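Local coordinates for protein polyprenyl synthetase (Nonlabens dokdonensis, PDB 6KD7) that probably makes geranylgeranyl pyrophosphate by magnesium-dependent prenyl transfer, as a mainly helical member of the FPP/GGPP synthase family, at residues L48-A51 against E52-A56; K125-Q128 against L129-F133; E188-Q191 against E192-Y195; Y294-K297 against A298-N301; L305-P309 against E310-Q314. All coordinates share one frame; numbering follows the deposited sequence.

In the fold
All five contacts are local, each within one turn or so of helix or at a helix end, so they follow in series and none nests or crosses. Contact 1 ends helix 42-54; contact 2 lies near the start of helix 123-150, where a second subunit packs. Contact 3 begins helix 188-215 and meets contact 1 through Tyr54 OH to Glu190 OE2. Contact 4 sits on helix 283-303, and contact 5 follows it, turning the chain into helix 309-322. Glu190 OE2 also takes Ser306 N, so contacts 1, 3 and 5 join three parts of the helical fold, while contacts 2 and 3 touch through Gln128 and Gln191.

Contact 1. Residues L48-A51 against E52-A56; sequences LMSA and EMYGA
Glu52 N bonds Leu48 O at 3.0 Å, almost straight, and the CG of Glu52 lies 3.6 Å from Leu48 O; its carboxylate OE1 turns to Asn2 N. Met53 N repeats the pattern on Met49 O, and its CG passes 3.2 Å from Met49 O. Tyr54 has its CG beside its own backbone N (chi1 -80°), which carries the ring back along the helix until Ser50 OG lies at the ring edge, in plane, 3.8 Å from Tyr54 CD2. That hydroxyl is bonded to Leu177 O, and the phenol OH of Tyr54 to Glu190. Gly55 takes a positive phi (120°), the turn of a Schellman motif that ends helix 42-54; a side chain at these angles would jam against the preceding carbonyl oxygen. Ala56 N then folds back on Ala51 O at 3.0 Å, and Ala51 CB lies 4.3 Å from Ala56 CB. Tyr54 N and Ala56 N reach Ala51 O from opposite faces of its carbonyl plane, and Gly55 N adds a weak bond. Ala51 O thus gathers most of the closing amides, Gly55 N also bonding Glu52 O, so the backbone donors at the helix end find partners within the turn.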
loop_
_atom_site.group_PDB
_atom_site.type_symbol
_atom_site.label_atom_id
_atom_site.label_comp_id
_atom_site.label_asym_id
_atom_site.label_seq_id
_atom_site.Cartn_x
_atom_site.Cartn_y
_atom_site.Cartn_z
ATOM N N LEU A 48 34.705 10.791 32.190
ATOM C CA LEU A 48 36.172 10.648 32.412
ATOM C C LEU A 48 36.774 11.984 32.872
ATOM O O LEU A 48 37.526 12.004 33.855
ATOM C CB LEU A 48 36.849 10.156 31.144
ATOM C CG LEU A 48 36.292 8.874 30.571
ATOM C CD1 LEU A 48 37.047 8.503 29.310
ATOM C CD2 LEU A 48 36.335 7.734 31.570
ATOM N N MET A 49 36.398 13.088 32.257
ATOM C CA MET A 49 36.949 14.401 32.621
ATOM C C MET A 49 36.559 14.704 34.068
ATOM O O MET A 49 37.422 15.196 34.815
ATOM C CB MET A 49 36.421 15.511 31.703
ATOM C CG MET A 49 37.031 15.489 30.285
ATOM S SD MET A 49 36.013 16.441 29.114
ATOM C CE MET A 49 36.324 18.072 29.763
ATOM N N SER A 50 35.294 14.483 34.430
ATOM C CA SER A 50 34.738 14.759 35.782
ATOM C C SER A 50 35.531 13.948 36.813
ATOM O O SER A 50 35.989 14.505 37.806
ATOM C CB SER A 50 33.289 14.400 35.861
ATOM O OG SER A 50 32.695 14.931 37.033
ATOM N N ALA A 51 35.677 12.662 36.556
ATOM C CA ALA A 51 36.432 11.739 37.393
ATOM C C ALA A 51 37.831 12.349 37.632
ATOM O O ALA A 51 38.132 12.627 38.779
ATOM C CB ALA A 51 36.474 10.391 36.739
ATOM N N GLU A 52 38.614 12.608 36.590
ATOM C CA GLU A 52 40.012 13.107 36.719
ATOM C C GLU A 52 40.056 14.409 37.537
ATOM O O GLU A 52 40.753 14.433 38.553
ATOM C CB GLU A 52 40.631 13.304 35.350
ATOM C CG GLU A 52 40.996 11.997 34.717
ATOM C CD GLU A 52 41.723 12.165 33.390
ATOM O OE1 GLU A 52 41.618 13.279 32.792
ATOM O OE2 GLU A 52 42.367 11.183 32.960
ATOM N N MET A 53 39.294 15.412 37.140
ATOM C CA MET A 53 39.202 16.705 37.831
ATOM C C MET A 53 38.979 16.528 39.326
ATOM O O MET A 53 39.273 17.479 40.042
ATOM C CB MET A 53 38.008 17.514 37.347
ATOM C CG MET A 53 38.215 18.119 35.984
ATOM S SD MET A 53 36.681 18.844 35.246
ATOM C CE MET A 53 35.519 18.751 36.614
ATOM N N TYR A 54 38.284 15.493 39.772
ATOM C CA TYR A 54 37.911 15.377 41.200
ATOM C C TYR A 54 38.822 14.349 41.890
ATOM O O TYR A 54 38.656 14.065 43.083
ATOM C CB TYR A 54 36.435 15.014 41.355
ATOM C CG TYR A 54 35.460 16.146 41.200
ATOM C CD1 TYR A 54 35.437 17.226 42.054
ATOM C CD2 TYR A 54 34.486 16.100 40.205
ATOM C CE1 TYR A 54 34.526 18.269 41.894
ATOM C CE2 TYR A 54 33.548 17.109 40.063
ATOM C CZ TYR A 54 33.556 18.197 40.898
ATOM O OH TYR A 54 32.606 19.156 40.714
ATOM N N GLY A 55 39.756 13.767 41.157
ATOM C CA GLY A 55 40.834 13.018 41.792
ATOM C C GLY A 55 40.872 11.583 41.373
ATOM O O GLY A 55 41.863 10.949 41.723
ATOM N N ALA A 56 39.869 11.038 40.674
ATOM C CA ALA A 56 39.898 9.602 40.342
ATOM C C ALA A 56 40.652 9.441 39.041
ATOM O O ALA A 56 40.995 10.456 38.459
ATOM C CB ALA A 56 38.495 9.056 40.278
#

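Contact 2. Residues K125-Q128 against L129-F133; sequences KFYQ and LNKVF
Leu129 N bonds Lys125 O at 2.8 Å, the shortest of four successive i to i+4 bonds in this turn of alpha-helix, near the start of helix 123-150. The donor comes nearly along the C=O axis, and the CG of Leu129 settles 3.2 Å from the same Lys125 O. One residue on, Asn130 N donates to Phe126 O. The Asn130 side chain comes back over the Phe126 ring, its amide plane turned 45° from the ring plane, and the amide end sits above the ring centre. With CG anti to the backbone N (chi1 -175°), Phe126 swings its ring to the flank where Asn130 stands. Both aromatic residues belong to the subunit interface: Phe126 meets Tyr127 of the second subunit edge-to-face, Tyr127 OH bonds Glu119 O of the second subunit, and the Tyr127 ring stacks edge-to-face with Phe126 of that subunit. An alanine in place of Phe126 is likely to leave the Asn130 amide without the ring face it rests on and to remove an edge-to-face partner from Tyr127 of the second subunit. Away from this side, Leu129 packs on Met179 and Ile182 of helix 158-183. Tyr127 and Lys131 run side by side in the same direction, and the methylene CD of Lys131 lies 3.7 Å from Tyr127 CE2.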
loop_
_atom_site.group_PDB
_atom_site.type_symbol
_atom_site.label_atom_id
_atom_site.label_comp_id
_atom_site.label_asym_id
_atom_site.label_seq_id
_atom_site.Cartn_x
_atom_site.Cartn_y
_atom_site.Cartn_z
ATOM N N LYS A 125 28.628 3.371 45.484
ATOM C CA LYS A 125 28.671 4.120 44.216
ATOM C C LYS A 125 27.642 3.499 43.250
ATOM O O LYS A 125 26.937 4.246 42.577
ATOM C CB LYS A 125 30.105 4.064 43.716
ATOM C CG LYS A 125 31.024 5.022 44.444
ATOM C CD LYS A 125 32.446 4.709 44.106
ATOM C CE LYS A 125 33.377 5.559 44.954
ATOM N NZ LYS A 125 34.737 5.288 44.480
ATOM N N PHE A 126 27.606 2.174 43.200
ATOM C CA PHE A 126 26.581 1.397 42.473
ATOM C C PHE A 126 25.205 1.989 42.727
ATOM O O PHE A 126 24.528 2.349 41.765
ATOM C CB PHE A 126 26.569 -0.059 42.886
ATOM C CG PHE A 126 25.604 -0.871 42.073
ATOM C CD1 PHE A 126 26.001 -1.436 40.861
ATOM C CD2 PHE A 126 24.302 -1.040 42.521
ATOM C CE1 PHE A 126 25.114 -2.216 40.136
ATOM C CE2 PHE A 126 23.420 -1.826 41.788
ATOM C CZ PHE A 126 23.823 -2.412 40.604
ATOM N N TYR A 127 24.858 2.202 43.985
ATOM C CA TYR A 127 23.548 2.762 44.348
ATOM C C TYR A 127 23.418 4.161 43.754
ATOM O O TYR A 127 22.345 4.579 43.292
ATOM C CB TYR A 127 23.280 2.719 45.860
ATOM C CG TYR A 127 21.922 3.236 46.237
ATOM C CD1 TYR A 127 20.832 2.387 46.272
ATOM C CD2 TYR A 127 21.711 4.569 46.486
ATOM C CE1 TYR A 127 19.569 2.845 46.592
ATOM C CE2 TYR A 127 20.453 5.049 46.791
ATOM C CZ TYR A 127 19.385 4.175 46.842
ATOM O OH TYR A 127 18.148 4.656 47.112
ATOM N N GLN A 128 24.443 4.966 43.865
ATOM C CA GLN A 128 24.296 6.400 43.517
ATOM C C GLN A 128 24.202 6.524 41.977
ATOM O O GLN A 128 23.485 7.412 41.491
ATOM C CB GLN A 128 25.492 7.157 44.111
ATOM C CG GLN A 128 25.353 7.508 45.591
ATOM C CD GLN A 128 26.552 8.347 45.982
ATOM O OE1 GLN A 128 27.650 7.834 46.173
ATOM N NE2 GLN A 128 26.389 9.652 45.911
ATOM N N LEU A 129 25.016 5.737 41.282
ATOM C CA LEU A 129 25.127 5.684 39.804
ATOM C C LEU A 129 23.744 5.274 39.265
ATOM O O LEU A 129 23.187 6.044 38.454
ATOM C CB LEU A 129 26.229 4.700 39.412
ATOM C CG LEU A 129 27.667 5.189 39.635
ATOM C CD1 LEU A 129 28.659 4.112 39.257
ATOM C CD2 LEU A 129 27.968 6.503 38.883
ATOM N N ASN A 130 23.192 4.160 39.772
ATOM C CA ASN A 130 21.894 3.611 39.295
ATOM C C ASN A 130 20.840 4.675 39.487
ATOM O O ASN A 130 20.057 4.952 38.574
ATOM C CB ASN A 130 21.460 2.325 39.976
ATOM C CG ASN A 130 22.077 1.153 39.291
ATOM O OD1 ASN A 130 23.203 0.763 39.629
ATOM N ND2 ASN A 130 21.348 0.567 38.351
ATOM N N LYS A 131 20.836 5.309 40.651
ATOM C CA LYS A 131 19.787 6.306 40.967
ATOM C C LYS A 131 19.807 7.517 40.026
ATOM O O LYS A 131 18.762 7.831 39.500
ATOM C CB LYS A 131 19.946 6.756 42.418
ATOM C CG LYS A 131 18.747 7.482 42.998
ATOM C CD LYS A 131 18.658 7.313 44.483
ATOM C CE LYS A 131 17.468 8.018 45.087
ATOM N NZ LYS A 131 17.358 9.407 44.599
ATOM N N VAL A 132 20.963 8.114 39.750
ATOM C CA VAL A 132 20.949 9.336 38.899
ATOM C C VAL A 132 20.740 8.890 37.430
ATOM O O VAL A 132 20.040 9.615 36.681
ATOM C CB VAL A 132 22.203 10.219 39.071
ATOM C CG1 VAL A 132 23.455 9.491 38.624
ATOM C CG2 VAL A 132 22.022 11.534 38.323
ATOM N N PHE A 133 21.232 7.712 37.070
ATOM C CA PHE A 133 21.131 7.142 35.706
ATOM C C PHE A 133 19.648 6.907 35.350
ATOM O O PHE A 133 19.189 7.425 34.318
ATOM C CB PHE A 133 21.922 5.846 35.595
ATOM C CG PHE A 133 21.876 5.198 34.240
ATOM C CD1 PHE A 133 22.567 5.740 33.161
ATOM C CD2 PHE A 133 21.161 4.026 34.050
ATOM C CE1 PHE A 133 22.561 5.097 31.933
ATOM C CE2 PHE A 133 21.080 3.435 32.800
ATOM C CZ PHE A 133 21.812 3.957 31.757
#

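Contact 3. Residues E188-Q191 against E192-Y195; sequences EKEQ and ELIY
Glu190 and Leu193 touch through Glu190 OE1 and the methyl CD1 of Leu193, 3.7 Å apart, in the opening turn of the alpha-helix 188-215. The two side chains cross at about a right angle, because the Glu190 chain bends at chi2 (58°) and folds its carboxylate toward the leucine. Its other oxygen, OE2, has two donors, Ser306 N besides the Tyr54 hydroxyl, which probably steadies the negative charge and fixes the rotation of the group. In the backbone, Glu192 N is satisfied by Glu188 O at 2.9 Å, and Tyr195 N by Gln191 O at 3.0 Å, with the donor in the carbonyl plane. Glu190 O is the busier acceptor, for Ile194 N approaches it nearly head-on at 3.1 Å while Leu193 N adds a weak bond. Leu193 N is itself shared, its second link to Lys189 O also being weak. On the outer flank the carboxylates of Glu188 and Glu192 stand one turn apart, Glu188 OE2 and Glu192 OE1 4.6 Å from each other, like charges that would probably repel mildly. Inward, Ile194 packs on Ser50, Met53 and Tyr54 of helix 42-54 and on Leu177 of helix 158-183. Its branch CG2 lies 3.4 Å from Gln191 O.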
loop_
_atom_site.group_PDB
_atom_site.type_symbol
_atom_site.label_atom_id
_atom_site.label_comp_id
_atom_site.label_asym_id
_atom_site.label_seq_id
_atom_site.Cartn_x
_atom_site.Cartn_y
_atom_site.Cartn_z
ATOM N N GLU A 188 27.052 15.059 47.669
ATOM C CA GLU A 188 25.861 15.404 46.859
ATOM C C GLU A 188 25.874 16.866 46.438
ATOM O O GLU A 188 25.534 17.116 45.305
ATOM C CB GLU A 188 24.583 15.236 47.666
ATOM C CG GLU A 188 24.303 13.808 48.035
ATOM C CD GLU A 188 22.839 13.424 48.031
ATOM O OE1 GLU A 188 22.572 12.223 48.010
ATOM O OE2 GLU A 188 21.988 14.325 48.029
ATOM N N LYS A 189 26.256 17.775 47.330
ATOM C CA LYS A 189 26.231 19.219 47.002
ATOM C C LYS A 189 27.159 19.482 45.815
ATOM O O LYS A 189 26.752 20.203 44.909
ATOM C CB LYS A 189 26.698 20.005 48.228
ATOM C CG LYS A 189 26.335 21.480 48.256
ATOM C CD LYS A 189 26.897 22.181 49.472
ATOM C CE LYS A 189 26.333 23.568 49.694
ATOM N NZ LYS A 189 27.183 24.369 50.610
ATOM N N GLU A 190 28.346 18.883 45.823
ATOM C CA GLU A 190 29.318 19.066 44.719
ATOM C C GLU A 190 28.785 18.374 43.460
ATOM O O GLU A 190 28.819 18.971 42.410
ATOM C CB GLU A 190 30.697 18.547 45.116
ATOM C CG GLU A 190 31.797 18.923 44.150
ATOM C CD GLU A 190 32.012 20.400 43.882
ATOM O OE1 GLU A 190 31.561 21.216 44.671
ATOM O OE2 GLU A 190 32.627 20.711 42.881
ATOM N N GLN A 191 28.219 17.186 43.622
ATOM C CA GLN A 191 27.687 16.422 42.472
ATOM C C GLN A 191 26.641 17.277 41.761
ATOM O O GLN A 191 26.706 17.382 40.571
ATOM C CB GLN A 191 26.976 15.184 42.997
ATOM C CG GLN A 191 27.903 14.043 43.340
ATOM C CD GLN A 191 27.106 12.865 43.831
ATOM O OE1 GLN A 191 25.996 12.625 43.394
ATOM N NE2 GLN A 191 27.675 12.138 44.761
ATOM N N GLU A 192 25.761 17.897 42.523
ATOM C CA GLU A 192 24.721 18.754 41.925
ATOM C C GLU A 192 25.355 19.969 41.240
ATOM O O GLU A 192 24.755 20.464 40.299
ATOM C CB GLU A 192 23.608 19.021 42.934
ATOM C CG GLU A 192 23.033 17.729 43.485
ATOM C CD GLU A 192 21.723 17.840 44.235
ATOM O OE1 GLU A 192 21.010 16.835 44.301
ATOM O OE2 GLU A 192 21.423 18.925 44.738
ATOM N N LEU A 193 26.508 20.449 41.710
ATOM C CA LEU A 193 27.065 21.669 41.092
ATOM C C LEU A 193 27.565 21.246 39.701
ATOM O O LEU A 193 27.351 21.994 38.730
ATOM C CB LEU A 193 28.169 22.290 41.959
ATOM C CG LEU A 193 27.691 23.085 43.186
ATOM C CD1 LEU A 193 28.891 23.654 43.934
ATOM C CD2 LEU A 193 26.765 24.223 42.828
ATOM N N ILE A 194 28.286 20.135 39.601
ATOM C CA ILE A 194 28.772 19.723 38.254
ATOM C C ILE A 194 27.576 19.364 37.355
ATOM O O ILE A 194 27.634 19.677 36.178
ATOM C CB ILE A 194 29.917 18.698 38.290
ATOM C CG1 ILE A 194 30.751 18.787 37.010
ATOM C CG2 ILE A 194 29.405 17.300 38.575
ATOM C CD1 ILE A 194 31.998 17.965 37.019
ATOM N N TYR A 195 26.543 18.735 37.916
ATOM C CA TYR A 195 25.293 18.431 37.182
ATOM C C TYR A 195 24.764 19.704 36.545
ATOM O O TYR A 195 24.508 19.706 35.341
ATOM C CB TYR A 195 24.214 17.825 38.076
ATOM C CG TYR A 195 22.927 17.452 37.383
ATOM C CD1 TYR A 195 22.751 16.200 36.818
ATOM C CD2 TYR A 195 21.862 18.324 37.356
ATOM C CE1 TYR A 195 21.547 15.823 36.233
ATOM C CE2 TYR A 195 20.660 17.970 36.765
ATOM C CZ TYR A 195 20.514 16.731 36.161
ATOM O OH TYR A 195 19.325 16.381 35.582
#

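Contact 4. Residues Y294-K297 against A298-N301; sequences YTQK and ALKN
Gln296 and Leu299 are brought together by their torsions: each sets CG beside its own backbone N, and the glutamine then bends at chi2 (-49°), so its amide turns toward the leucine, while chi2 of Leu299 (-161°) sets its CD1 roughly anti to CA, on the side of that amide. The two cross obliquely, and Leu299 CD1 lies 4.0 Å from Gln296 OE1, with Gln296 NE2 nearly as close; NE2 also makes a weak bond to Glu292. Beneath the side chains the alpha-helix 283-303 keeps its regular i to i+4 bonds. Lys300 N meets Gln296 O at 2.9 Å, with an N-H...O angle of 171°, and Leu299 N reaches Thr295 O in the carbonyl plane. The branch point CG of Leu299 sits 3.3 Å from that same Thr295 O, while the hydroxyl of Thr295 turns back to Ile291 O. On the next flank Ala298 CB lies 3.3 Å from Thr295 O, its small side chain being buried. Asn301 folds its CG to 3.2 Å from Lys297 O, but its ND2 hydrogen-bonds Asn200 OD1 of helix 188-215, the same helix on which the Tyr294 side chain packs. The chemistry thus divides by side: Tyr294 and Asn301 tie this helix to its neighbour, while the long chains of Lys297 and Lys300 extend to exposed positions.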
loop_
_atom_site.group_PDB
_atom_site.type_symbol
_atom_site.label_atom_id
_atom_site.label_comp_id
_atom_site.label_asym_id
_atom_site.label_seq_id
_atom_site.Cartn_x
_atom_site.Cartn_y
_atom_site.Cartn_z
ATOM N N TYR A 294 23.454 30.907 27.916
ATOM C CA TYR A 294 23.648 29.583 28.561
ATOM C C TYR A 294 25.140 29.275 28.699
ATOM O O TYR A 294 25.521 28.655 29.673
ATOM C CB TYR A 294 22.855 28.477 27.871
ATOM C CG TYR A 294 21.403 28.474 28.253
ATOM C CD1 TYR A 294 21.003 28.074 29.512
ATOM C CD2 TYR A 294 20.435 28.901 27.369
ATOM C CE1 TYR A 294 19.673 28.086 29.882
ATOM C CE2 TYR A 294 19.099 28.912 27.719
ATOM C CZ TYR A 294 18.718 28.508 28.981
ATOM O OH TYR A 294 17.408 28.518 29.329
ATOM N N THR A 295 25.932 29.644 27.696
ATOM C CA THR A 295 27.388 29.383 27.763
ATOM C C THR A 295 27.984 30.150 28.944
ATOM O O THR A 295 28.746 29.553 29.682
ATOM C CB THR A 295 28.086 29.763 26.458
ATOM O OG1 THR A 295 27.450 29.055 25.401
ATOM C CG2 THR A 295 29.556 29.413 26.469
ATOM N N GLN A 296 27.588 31.405 29.133
ATOM C CA GLN A 296 28.112 32.222 30.252
ATOM C C GLN A 296 27.690 31.575 31.572
ATOM O O GLN A 296 28.546 31.409 32.431
ATOM C CB GLN A 296 27.638 33.669 30.131
ATOM C CG GLN A 296 28.344 34.445 29.028
ATOM C CD GLN A 296 29.848 34.311 29.047
ATOM O OE1 GLN A 296 30.482 34.368 30.090
ATOM N NE2 GLN A 296 30.439 34.140 27.880
ATOM N N LYS A 297 26.447 31.114 31.658
ATOM C CA LYS A 297 25.947 30.470 32.895
ATOM C C LYS A 297 26.821 29.248 33.184
ATOM O O LYS A 297 27.164 29.042 34.340
ATOM C CB LYS A 297 24.496 30.028 32.698
ATOM C CG LYS A 297 23.475 31.148 32.601
ATOM C CD LYS A 297 22.062 30.654 32.740
ATOM C CE LYS A 297 21.032 31.756 32.819
ATOM N NZ LYS A 297 19.812 31.292 33.517
ATOM N N ALA A 298 27.175 28.497 32.146
ATOM C CA ALA A 298 28.032 27.301 32.285
ATOM C C ALA A 298 29.430 27.711 32.763
ATOM O O ALA A 298 29.982 27.004 33.594
ATOM C CB ALA A 298 28.103 26.571 30.976
ATOM N N LEU A 299 29.970 28.807 32.228
ATOM C CA LEU A 299 31.321 29.292 32.623
ATOM C C LEU A 299 31.324 29.694 34.103
ATOM O O LEU A 299 32.252 29.313 34.791
ATOM C CB LEU A 299 31.716 30.453 31.712
ATOM C CG LEU A 299 31.969 30.088 30.254
ATOM C CD1 LEU A 299 32.779 31.165 29.565
ATOM C CD2 LEU A 299 32.669 28.754 30.135
ATOM N N LYS A 300 30.306 30.420 34.557
ATOM C CA LYS A 300 30.134 30.757 35.997
ATOM C C LYS A 300 30.010 29.489 36.825
ATOM O O LYS A 300 30.620 29.455 37.929
ATOM C CB LYS A 300 28.984 31.733 36.256
ATOM C CG LYS A 300 29.291 33.089 35.648
ATOM C CD LYS A 300 28.325 34.214 35.915
ATOM C CE LYS A 300 28.541 35.345 34.918
ATOM N NZ LYS A 300 27.924 36.612 35.379
ATOM N N ASN A 301 29.288 28.473 36.354
ATOM C CA ASN A 301 29.218 27.201 37.114
ATOM C C ASN A 301 30.656 26.668 37.264
ATOM O O ASN A 301 30.984 26.092 38.325
ATOM C CB ASN A 301 28.356 26.098 36.466
ATOM C CG ASN A 301 26.897 26.445 36.207
ATOM O OD1 ASN A 301 26.216 27.116 36.974
ATOM N ND2 ASN A 301 26.378 25.949 35.116
#

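Contact 5. Residues L305-P309 against E310-Q314; sequences LSIAP and ESKKQ
Ala308 O accepts Lys312 N at 3.2 Å in its carbonyl plane and, weakly, Ser311 N, while Pro309 O accepts Lys313 N at 3.0 Å, closing the first turn. Ile307 and Lys312 then cross obliquely, with Ile307 CG1 3.5 Å from Lys312 CG. A chi1 of 62° puts CG1 of Ile307 on the lysine side, and the extended chi2 carries Ile307 CD1 on to Ser311 CB, 3.8 Å away, and to Lys312 CG. Ala308 is at the N-cap position of helix 309-322, and Pro309 opens its first turn; a water bridges Ala308 N, from which it accepts at 2.8 Å, to Ser311 OG, 2.7 Å from it. Lys312, extended beyond CG, reaches back beside the loop, its CE 3.3 Å from Leu305 O, and its NZ bonds Glu303 O near the end of helix 283-303. Replaced by an alanine, this lysine would probably leave Glu303 O without its ammonium donor and Ile307 without the aliphatic chain that covers its CG1. On the inner side Ile307 also rests on Met53 and Tyr54 of helix 42-54, and Leu305 packs against Leu193 and Ile194.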
loop_
_atom_site.group_PDB
_atom_site.type_symbol
_atom_site.label_atom_id
_atom_site.label_comp_id
_atom_site.label_asym_id
_atom_site.label_seq_id
_atom_site.Cartn_x
_atom_site.Cartn_y
_atom_site.Cartn_z
ATOM N N LEU A 305 33.117 25.343 40.860
ATOM C CA LEU A 305 33.389 23.915 41.135
ATOM C C LEU A 305 34.585 23.780 42.078
ATOM O O LEU A 305 35.474 24.627 42.039
ATOM C CB LEU A 305 33.663 23.216 39.805
ATOM C CG LEU A 305 32.454 23.083 38.885
ATOM C CD1 LEU A 305 32.880 22.579 37.527
ATOM C CD2 LEU A 305 31.418 22.162 39.495
ATOM N N SER A 306 34.596 22.715 42.874
ATOM C CA SER A 306 35.725 22.413 43.779
ATOM C C SER A 306 36.764 21.609 42.998
ATOM O O SER A 306 36.893 20.421 43.234
ATOM C CB SER A 306 35.242 21.684 44.990
ATOM O OG SER A 306 36.299 21.483 45.896
ATOM N N ILE A 307 37.445 22.266 42.065
ATOM C CA ILE A 307 38.495 21.648 41.207
ATOM C C ILE A 307 39.667 22.634 41.094
ATOM O O ILE A 307 39.476 23.802 41.402
ATOM C CB ILE A 307 37.938 21.269 39.821
ATOM C CG1 ILE A 307 37.454 22.492 39.044
ATOM C CG2 ILE A 307 36.855 20.213 39.920
ATOM C CD1 ILE A 307 36.865 22.161 37.709
ATOM N N ALA A 308 40.839 22.144 40.700
ATOM C CA ALA A 308 42.050 22.978 40.553
ATOM C C ALA A 308 41.857 23.998 39.428
ATOM O O ALA A 308 41.217 23.660 38.443
ATOM C CB ALA A 308 43.222 22.084 40.268
ATOM N N PRO A 309 42.398 25.230 39.525
ATOM C CA PRO A 309 42.271 26.218 38.457
ATOM C C PRO A 309 42.679 25.739 37.063
ATOM O O PRO A 309 42.058 26.217 36.123
ATOM C CB PRO A 309 43.158 27.376 38.923
ATOM C CG PRO A 309 43.064 27.272 40.436
ATOM C CD PRO A 309 43.123 25.774 40.681
ATOM N N GLU A 310 43.681 24.853 36.962
ATOM C CA GLU A 310 44.011 24.185 35.676
ATOM C C GLU A 310 42.679 23.614 35.154
ATOM O O GLU A 310 42.228 24.054 34.066
ATOM C CB GLU A 310 45.168 23.172 35.804
ATOM C CG GLU A 310 44.812 21.723 36.190
ATOM C CD GLU A 310 45.869 20.651 35.887
ATOM O OE1 GLU A 310 45.889 19.600 36.582
ATOM O OE2 GLU A 310 46.657 20.842 34.933
ATOM N N SER A 311 42.012 22.809 35.995
ATOM C CA SER A 311 40.842 21.977 35.640
ATOM C C SER A 311 39.756 22.930 35.133
ATOM O O SER A 311 39.241 22.687 34.081
ATOM C CB SER A 311 40.422 21.126 36.794
ATOM O OG SER A 311 41.326 20.044 36.943
ATOM N N LYS A 312 39.552 24.053 35.789
ATOM C CA LYS A 312 38.607 25.085 35.341
ATOM C C LYS A 312 38.978 25.696 33.979
ATOM O O LYS A 312 38.047 26.108 33.243
ATOM C CB LYS A 312 38.581 26.189 36.378
ATOM C CG LYS A 312 38.082 25.685 37.718
ATOM C CD LYS A 312 37.756 26.826 38.668
ATOM C CE LYS A 312 37.446 26.310 40.053
ATOM N NZ LYS A 312 37.092 27.437 40.924
ATOM N N LYS A 313 40.273 25.891 33.735
ATOM C CA LYS A 313 40.759 26.439 32.446
ATOM C C LYS A 313 40.504 25.415 31.341
ATOM O O LYS A 313 40.006 25.796 30.293
ATOM C CB LYS A 313 42.256 26.742 32.519
ATOM C CG LYS A 313 42.819 27.461 31.302
ATOM C CD LYS A 313 44.161 26.942 30.844
ATOM C CE LYS A 313 44.762 27.793 29.746
ATOM N NZ LYS A 313 46.114 27.333 29.353
ATOM N N GLN A 314 40.816 24.153 31.607
ATOM C CA GLN A 314 40.606 23.067 30.624
ATOM C C GLN A 314 39.098 22.996 30.322
ATOM O O GLN A 314 38.734 23.017 29.148
ATOM C CB GLN A 314 41.218 21.762 31.106
ATOM C CG GLN A 314 42.722 21.742 30.857
ATOM C CD GLN A 314 43.444 20.635 31.586
ATOM O OE1 GLN A 314 43.011 19.482 31.585
ATOM N NE2 GLN A 314 44.564 20.989 32.205
HETATM O O HOH W 1 41.038 19.560 39.597
#